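Local atomic coordinates of Glyoxalase/bleomycin resistance protein/dioxygenase (Catenulispora acidiphila, PDB entry 4N04), a protein that belongs to the glyoxalase/bleomycin resistance/dioxygenase (vicinal oxygen chelate) superfamily and may act as a dioxygenase, though its substrate is not established. Residues L21-Y24 with R25-G29; A30-T33 with F34-H37; Q44-E47 with G48-L51; V54-P57 with E58-G61. The protein carries 1 engineered substitution. All coordinates share one frame; numbering follows the deposited sequence.

Contact 1: residues L21-Y24 with R25-G29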
# COMPACT_ATOMS: atom_id res chain seq x y z
N LEU A 21 2.24 -4.63 -9.35
CA LEU A 21 3.48 -4.99 -8.69
C LEU A 21 4.46 -3.83 -8.75
O LEU A 21 5.10 -3.50 -7.74
CB LEU A 21 4.07 -6.24 -9.33
CG LEU A 21 5.46 -6.70 -8.87
CD1 LEU A 21 5.51 -6.90 -7.37
CD2 LEU A 21 5.82 -7.99 -9.60
N ALA A 22 4.58 -3.21 -9.92
CA ALA A 22 5.47 -2.07 -10.09
C ALA A 22 5.08 -0.96 -9.12
O ALA A 22 5.92 -0.46 -8.35
CB ALA A 22 5.40 -1.57 -11.52
N TRP A 23 3.81 -0.59 -9.14
CA TRP A 23 3.30 0.49 -8.31
C TRP A 23 3.49 0.23 -6.82
O TRP A 23 4.01 1.08 -6.11
CB TRP A 23 1.83 0.76 -8.63
CG TRP A 23 1.30 1.98 -7.96
CD1 TRP A 23 1.34 3.26 -8.43
CD2 TRP A 23 0.65 2.04 -6.68
NE1 TRP A 23 0.76 4.11 -7.53
CE2 TRP A 23 0.32 3.39 -6.45
CE3 TRP A 23 0.31 1.09 -5.71
CZ2 TRP A 23 -0.32 3.82 -5.29
CZ3 TRP A 23 -0.33 1.52 -4.56
CH2 TRP A 23 -0.63 2.86 -4.36
N TYR A 24 3.09 -0.94 -6.34
CA TYR A 24 3.25 -1.24 -4.92
C TYR A 24 4.72 -1.28 -4.51
O TYR A 24 5.07 -0.92 -3.38
CB TYR A 24 2.52 -2.53 -4.53
CG TYR A 24 1.02 -2.34 -4.37
CD1 TYR A 24 0.47 -2.01 -3.13
CD2 TYR A 24 0.17 -2.46 -5.46
CE1 TYR A 24 -0.90 -1.82 -2.98
CE2 TYR A 24 -1.17 -2.28 -5.33
CZ TYR A 24 -1.72 -1.95 -4.09
OH TYR A 24 -3.07 -1.77 -3.97
N ARG A 25 5.58 -1.71 -5.43
CA ARG A 25 7.02 -1.70 -5.19
C ARG A 25 7.50 -0.28 -4.93
O ARG A 25 8.13 0.01 -3.89
CB ARG A 25 7.77 -2.30 -6.39
CG ARG A 25 8.97 -3.14 -6.01
CD ARG A 25 10.04 -3.11 -7.09
NE ARG A 25 9.50 -3.44 -8.41
CZ ARG A 25 9.40 -4.69 -8.87
NH1 ARG A 25 9.79 -5.71 -8.11
NH2 ARG A 25 8.90 -4.91 -10.08
N SER A 26 7.19 0.62 -5.86
CA SER A 26 7.50 2.04 -5.70
C SER A 26 6.97 2.60 -4.38
O SER A 26 7.71 3.23 -3.62
CB SER A 26 6.94 2.84 -6.86
OG SER A 26 7.52 2.43 -8.09
N LEU A 27 5.70 2.36 -4.10
CA LEU A 27 5.07 2.93 -2.93
C LEU A 27 5.77 2.46 -1.66
O LEU A 27 6.16 3.27 -0.81
CB LEU A 27 3.57 2.58 -2.88
CG LEU A 27 2.84 2.93 -1.58
CD1 LEU A 27 2.63 4.44 -1.48
CD2 LEU A 27 1.52 2.20 -1.48
N LEU A 28 5.93 1.14 -1.52
CA LEU A 28 6.47 0.58 -0.29
C LEU A 28 8.02 0.69 -0.24
O LEU A 28 8.62 0.63 0.84
CB LEU A 28 6.01 -0.87 -0.11
CG LEU A 28 4.51 -1.18 -0.08
CD1 LEU A 28 4.27 -2.68 -0.31
CD2 LEU A 28 3.86 -0.73 1.22
N GLY A 29 8.65 0.85 -1.40
CA GLY A 29 10.09 0.93 -1.45
C GLY A 29 10.77 -0.37 -1.03
O GLY A 29 11.85 -0.37 -0.44

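Contact 2: residues A30-T33 with F34-H37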
# COMPACT_ATOMS: atom_id res chain seq x y z
N ALA A 30 10.12 -1.48 -1.33
CA ALA A 30 10.69 -2.78 -1.07
C ALA A 30 10.17 -3.74 -2.10
O ALA A 30 9.18 -3.48 -2.77
CB ALA A 30 10.34 -3.26 0.33
N GLU A 31 10.88 -4.85 -2.25
CA GLU A 31 10.50 -5.91 -3.16
C GLU A 31 9.61 -6.85 -2.37
O GLU A 31 9.70 -6.89 -1.14
CB GLU A 31 11.76 -6.66 -3.61
CG GLU A 31 12.65 -5.85 -4.53
CD GLU A 31 12.23 -5.98 -5.98
OE1 GLU A 31 11.47 -6.93 -6.28
OE2 GLU A 31 12.67 -5.15 -6.80
N PRO A 32 8.75 -7.58 -3.08
CA PRO A 32 7.90 -8.57 -2.42
C PRO A 32 8.74 -9.50 -1.56
O PRO A 32 9.82 -9.91 -1.98
CB PRO A 32 7.31 -9.34 -3.59
CG PRO A 32 7.23 -8.33 -4.67
CD PRO A 32 8.40 -7.42 -4.50
N THR A 33 8.28 -9.82 -0.36
CA THR A 33 8.95 -10.83 0.46
C THR A 33 8.91 -12.22 -0.19
O THR A 33 9.86 -12.99 -0.07
CB THR A 33 8.35 -10.87 1.87
OG1 THR A 33 8.43 -9.57 2.47
CG2 THR A 33 9.07 -11.89 2.74
N PHE A 34 7.82 -12.55 -0.87
CA PHE A 34 7.73 -13.78 -1.67
C PHE A 34 6.54 -13.77 -2.61
O PHE A 34 5.61 -12.98 -2.43
CB PHE A 34 7.69 -15.04 -0.79
CG PHE A 34 6.56 -15.08 0.19
CD1 PHE A 34 5.43 -15.87 -0.06
CD2 PHE A 34 6.63 -14.37 1.39
CE1 PHE A 34 4.38 -15.93 0.87
CE2 PHE A 34 5.59 -14.43 2.32
CZ PHE A 34 4.46 -15.21 2.05
N TYR A 35 6.57 -14.67 -3.60
CA TYR A 35 5.45 -14.87 -4.51
C TYR A 35 4.82 -16.24 -4.32
O TYR A 35 5.35 -17.23 -4.79
CB TYR A 35 5.88 -14.74 -5.97
CG TYR A 35 6.53 -13.44 -6.36
CD1 TYR A 35 5.86 -12.52 -7.15
CD2 TYR A 35 7.81 -13.14 -5.94
CE1 TYR A 35 6.45 -11.33 -7.51
CE2 TYR A 35 8.41 -11.95 -6.29
CZ TYR A 35 7.73 -11.05 -7.08
OH TYR A 35 8.35 -9.86 -7.43
N PRO A 36 3.67 -16.30 -3.63
CA PRO A 36 2.89 -17.54 -3.52
C PRO A 36 2.63 -18.18 -4.89
O PRO A 36 2.69 -19.39 -5.00
CB PRO A 36 1.58 -17.07 -2.91
CG PRO A 36 1.95 -15.88 -2.12
CD PRO A 36 3.05 -15.19 -2.88
N HIS A 37 2.33 -17.37 -5.91
CA HIS A 37 2.32 -17.86 -7.28
C HIS A 37 2.67 -16.74 -8.25
O HIS A 37 3.22 -15.72 -7.84
CB HIS A 37 1.00 -18.56 -7.64
CG HIS A 37 -0.18 -17.65 -7.70
ND1 HIS A 37 -0.46 -16.85 -8.79
CD2 HIS A 37 -1.18 -17.43 -6.81
CE1 HIS A 37 -1.57 -16.17 -8.56
NE2 HIS A 37 -2.03 -16.50 -7.37

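Contact 3: residues Q44-E47 with G48-L51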
# COMPACT_ATOMS: atom_id res chain seq x y z
N GLN A 44 5.98 -8.52 3.58
CA GLN A 44 5.98 -8.43 5.02
C GLN A 44 6.40 -7.02 5.39
O GLN A 44 7.52 -6.61 5.08
CB GLN A 44 6.92 -9.43 5.66
CG GLN A 44 6.95 -9.28 7.15
CD GLN A 44 7.39 -10.55 7.83
OE1 GLN A 44 6.99 -11.64 7.44
NE2 GLN A 44 8.24 -10.41 8.84
N LEU A 45 5.49 -6.29 6.01
CA LEU A 45 5.73 -4.91 6.38
C LEU A 45 6.39 -4.89 7.74
O LEU A 45 7.24 -4.06 8.03
CB LEU A 45 4.40 -4.15 6.43
CG LEU A 45 3.60 -4.26 5.14
CD1 LEU A 45 2.31 -3.47 5.22
CD2 LEU A 45 4.43 -3.81 3.94
N GLU A 46 6.01 -5.86 8.55
CA GLU A 46 6.45 -5.96 9.92
C GLU A 46 5.99 -7.33 10.38
O GLU A 46 5.31 -8.04 9.64
CB GLU A 46 5.81 -4.87 10.78
CG GLU A 46 6.71 -4.32 11.84
CD GLU A 46 7.92 -3.61 11.26
OE1 GLU A 46 9.00 -4.25 11.12
OE2 GLU A 46 7.80 -2.41 10.94
N GLU A 47 6.36 -7.71 11.59
CA GLU A 47 6.01 -9.02 12.10
C GLU A 47 4.51 -9.15 12.28
O GLU A 47 3.89 -8.40 13.04
CB GLU A 47 6.73 -9.29 13.42
CG GLU A 47 6.15 -10.45 14.21
CD GLU A 47 7.17 -11.54 14.50
OE1 GLU A 47 6.75 -12.71 14.63
OE2 GLU A 47 8.38 -11.22 14.60
N GLY A 48 3.92 -10.08 11.54
CA GLY A 48 2.50 -10.36 11.67
C GLY A 48 1.61 -9.42 10.89
O GLY A 48 0.39 -9.54 10.96
N ARG A 49 2.21 -8.49 10.15
CA ARG A 49 1.48 -7.50 9.36
C ARG A 49 1.96 -7.54 7.93
O ARG A 49 3.03 -7.01 7.62
CB ARG A 49 1.69 -6.10 9.91
CG ARG A 49 0.91 -5.78 11.16
CD ARG A 49 1.61 -6.26 12.39
NE ARG A 49 2.87 -5.56 12.62
CZ ARG A 49 3.23 -5.10 13.81
NH1 ARG A 49 2.41 -5.24 14.85
NH2 ARG A 49 4.38 -4.48 13.96
N LEU A 50 1.18 -8.15 7.05
CA LEU A 50 1.60 -8.33 5.67
C LEU A 50 0.55 -7.79 4.72
O LEU A 50 -0.63 -7.73 5.05
CB LEU A 50 1.88 -9.80 5.37
CG LEU A 50 2.81 -10.53 6.34
CD1 LEU A 50 2.02 -11.18 7.47
CD2 LEU A 50 3.65 -11.57 5.62
N LEU A 51 1.00 -7.39 3.54
CA LEU A 51 0.12 -6.90 2.50
C LEU A 51 0.34 -7.76 1.28
O LEU A 51 1.49 -8.05 0.92
CB LEU A 51 0.48 -5.45 2.17
CG LEU A 51 -0.17 -4.83 0.92
CD1 LEU A 51 -1.66 -4.61 1.15
CD2 LEU A 51 0.52 -3.52 0.54

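Contact 4: residues V54-P57 with E58-G61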
# COMPACT_ATOMS: atom_id res chain seq x y z
N VAL A 54 -3.16 -9.75 -5.55
CA VAL A 54 -3.43 -10.93 -6.35
C VAL A 54 -4.24 -10.49 -7.56
O VAL A 54 -5.06 -9.58 -7.45
CB VAL A 54 -4.20 -12.00 -5.55
CG1 VAL A 54 -5.43 -11.40 -4.90
CG2 VAL A 54 -4.57 -13.19 -6.44
N GLU A 55 -4.00 -11.10 -8.71
CA GLU A 55 -4.77 -10.76 -9.89
C GLU A 55 -6.18 -11.38 -9.81
O GLU A 55 -6.35 -12.58 -9.98
CB GLU A 55 -4.03 -11.19 -11.15
CG GLU A 55 -4.63 -10.66 -12.44
CD GLU A 55 -3.73 -10.86 -13.67
OE1 GLU A 55 -4.19 -11.48 -14.64
OE2 GLU A 55 -2.57 -10.37 -13.67
N ARG A 56 -7.18 -10.56 -9.49
CA ARG A 56 -8.58 -10.96 -9.56
C ARG A 56 -9.31 -9.75 -10.10
O ARG A 56 -9.86 -8.95 -9.33
CB ARG A 56 -9.16 -11.34 -8.18
CG ARG A 56 -8.22 -12.10 -7.27
CD ARG A 56 -8.71 -13.49 -6.94
NE ARG A 56 -9.80 -13.53 -5.95
CZ ARG A 56 -11.03 -13.93 -6.24
NH1 ARG A 56 -11.97 -13.97 -5.30
NH2 ARG A 56 -11.33 -14.28 -7.48
N PRO A 57 -9.28 -9.57 -11.43
CA PRO A 57 -9.77 -8.32 -12.02
C PRO A 57 -11.22 -8.01 -11.70
O PRO A 57 -11.57 -6.84 -11.66
CB PRO A 57 -9.55 -8.53 -13.53
CG PRO A 57 -9.17 -9.96 -13.69
CD PRO A 57 -8.58 -10.41 -12.41
N GLU A 58 -12.04 -9.02 -11.43
CA GLU A 58 -13.44 -8.75 -11.12
C GLU A 58 -13.62 -8.03 -9.79
O GLU A 58 -14.69 -7.51 -9.51
CB GLU A 58 -14.31 -10.03 -11.18
CG GLU A 58 -14.01 -11.05 -10.10
CD GLU A 58 -12.72 -11.86 -10.38
OE1 GLU A 58 -12.08 -11.68 -11.44
OE2 GLU A 58 -12.37 -12.70 -9.52
N HIS A 59 -12.58 -8.00 -8.96
CA HIS A 59 -12.67 -7.31 -7.67
C HIS A 59 -11.73 -6.14 -7.53
O HIS A 59 -11.63 -5.56 -6.45
CB HIS A 59 -12.42 -8.27 -6.51
CG HIS A 59 -13.41 -9.39 -6.44
ND1 HIS A 59 -14.75 -9.16 -6.20
CD2 HIS A 59 -13.26 -10.72 -6.60
CE1 HIS A 59 -15.39 -10.32 -6.20
NE2 HIS A 59 -14.51 -11.28 -6.45
N ALA A 60 -11.04 -5.79 -8.61
CA ALA A 60 -9.95 -4.82 -8.53
C ALA A 60 -10.47 -3.41 -8.30
O ALA A 60 -11.55 -3.06 -8.76
CB ALA A 60 -9.10 -4.89 -9.79
N GLY A 61 -9.70 -2.61 -7.55
CA GLY A 61 -9.96 -1.19 -7.41
C GLY A 61 -11.01 -0.84 -6.38
O GLY A 61 -11.60 0.23 -6.43

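Contact 1: residues L21-Y24 with R25-G29
Trp23 and Leu27 meet one turn apart near the C-terminal end of helix 17-28, the first helix of the vicinal oxygen chelate fold, and show how an i to i+4 pair can share one side of a helix. The two side chains lie side by side and point the same way: Leu27 CD2 reaches the six-membered ring of the indole at Trp23 CH2, 3.7 Å away, while Leu27 CB sits over one face of the ring system. Both residues set CG anti to the backbone N (chi1 -172° for Trp23, 171° for Leu27), and this common torsion sends the two chains in the same direction. Tyr24 turns one face of its phenol to the edge of the indole, with Trp23 CE3 above the ring centre. Its hydroxyl is hydrogen-bonded to Asp103, and its side chain packs on strands 49-55 and 108-113, which makes Tyr24 a buried link between the helix and both sheets. On another side of the helix, Arg25 bends back at chi3, and Arg25 NH2 passes Leu21 CG at an oblique slant, 4.1 Å off; NH1 of this guanidinium forms a salt bridge with Glu31. Beneath the side chains run regular i to i+4 bonds, among them Ser26 N to Ala22 O at 3.0 Å and almost straight (174°). Helical geometry ends at Gly29, whose phi is positive, and the last turn is closed by its amide: Gly29 N donates to Arg25 O across 2.7 Å.

Contact 2: residues A30-T33 with F34-H37
A classic beta bulge, formed where Thr33 and Phe34 both face Val42, marks the entry of the chain into edge strand 34-37, and the contact spans it. Just before the bulge, Pro32 meets Tyr35. Pro32 CB lies 4.3 Å from the centroid of the Tyr35 ring, an off-centre CH-pi contact 28° from the ring normal, and Pro32 CG touches the phenol carbon Tyr35 CZ at 3.7 Å. With CG anti to its carbonyl carbon (chi1 -58°), Tyr35 swings its ring back along the chain until the phenol end reaches the proline. Leu21 of helix 17-28 touches both residues, so the pair belongs to the seam between helix and strand. Thr33 and Phe34 meet differently: the methyl Thr33 CG2 comes up in the plane of the Phe34 ring and touches its edge at Phe34 CD2, 3.7 Å away. The other branch of the threonine, OG1, is hydrogen-bonded to Gln44 N on the neighbouring strand, which leaves the methyl to the phenyl. Backbone bonds join Phe34 to Val42 as well. Two residues of an edge strand set against one of its neighbour is the signature of the classic bulge, here placed at the outer margin of a four-stranded mixed sheet.

Contact 3: residues Q44-E47 with G48-L51
Arg49 O is gripped by two successive amides: Leu45 N donates to it at 3.0 Å, nearly along the C=O axis, and Glu46 N adds a weak second bond at 3.3 Å. This forked acceptance defines a classic beta bulge, Leu45 and Glu46 both facing Arg49, beside the type II turn that runs from Glu46 to Arg49. The turn is closed by Arg49 N, which donates to Glu46 O at 3.2 Å from well above the carbonyl plane. Gly48 takes the positive phi that the third position of such a turn calls for. The side chain of Arg49, bent at chi2 (84°) and chi3 (66°), folds back over the loop. One face of its guanidinium lies against the carbonyl Glu47 O, while Glu46 CB meets its edge in plane; Glu46 CG is 3.2 Å from Arg49 NH2. The carboxylate of Glu46 turns elsewhere, with Glu46 OE2 still 5.0 Å from Arg49 NH2, so any attraction between the charges acts at a distance. On the other face of the hairpin, the Leu50 side chain crosses the extended Gln44 chain at a slant, Leu50 CD2 touching Gln44 CB at 3.9 Å. Strands 40-46 and 49-55 run antiparallel here, their short segments at 148°. Beyond Leu50 lies strand 8-14, bonded to it through Leu8 and Ala10, whereas Leu51 packs beneath helix 17-28 on Tyr24 and Leu28.

Contact 4: residues V54-P57 with E58-G61
Arg56 and Glu58 close a salt bridge over the short 3-10 turn that follows strand 49-55, with Arg56 NH2 2.8 Å from Glu58 OE2. Both chains are bent where they meet. Glu58 places CG between its backbone N and carbonyl carbon (chi1 67°) and then folds at chi2, which carries the carboxylate back toward the start of the turn. Arg56 bends at chi2 and chi3. The guanidinium and carboxylate planes stand 65° apart, and the oxygen arrives obliquely; the bridge is therefore a single close contact instead of a flat, two-pronged pairing. His59 takes the other role: its ring lies alongside the arginine, and His59 CD2 is placed over one face of the guanidinium, 3.7 Å from Arg56 NH1, with the ring plane turned strongly away from the guanidinium plane. On the histidine's own ring, Glu58 CG covers part of one face. The backbone below is held by His59 N donating to Arg56 O at 2.9 Å and by Ala60 N donating to Pro57 O at 3.3 Å. Both donors stand above the plane of the carbonyl they reach. A sulfonate of a bound buffer molecule, probably from crystallisation, makes a long, weak ion pair with Arg56 NE. At this exposed surface the positive charge of Arg56 is probably offset mainly by Glu58, which may also steady the guanidinium, with the sulfonate a weak second partner.

Contacts 1, 2 and 3 touch one another in turn. Helix 17-28 is tied to the loop after it by a salt bridge of 2.8 Å between Arg25 NH1 and Glu31 OE1, and Leu21 CD1 packs on Pro32 CG at 3.5 Å. Contact 2 passes to contact 3 through Thr33 OG1 and Gln44 N, 2.9 Å apart, a probable hydrogen bond. Leu51 CD2 returns the path to the helix at Leu28 CD1, 3.9 Å away. Contact 4 lies at the far end of strand 49-55, its centre about 21 Å from that of contact 3; it touches contact 2 where His37 NE2 and Val54 CG2 are 4.3 Å apart. Bound buffer lies near the side chains of both Arg56 and Phe34, but no active site is established here.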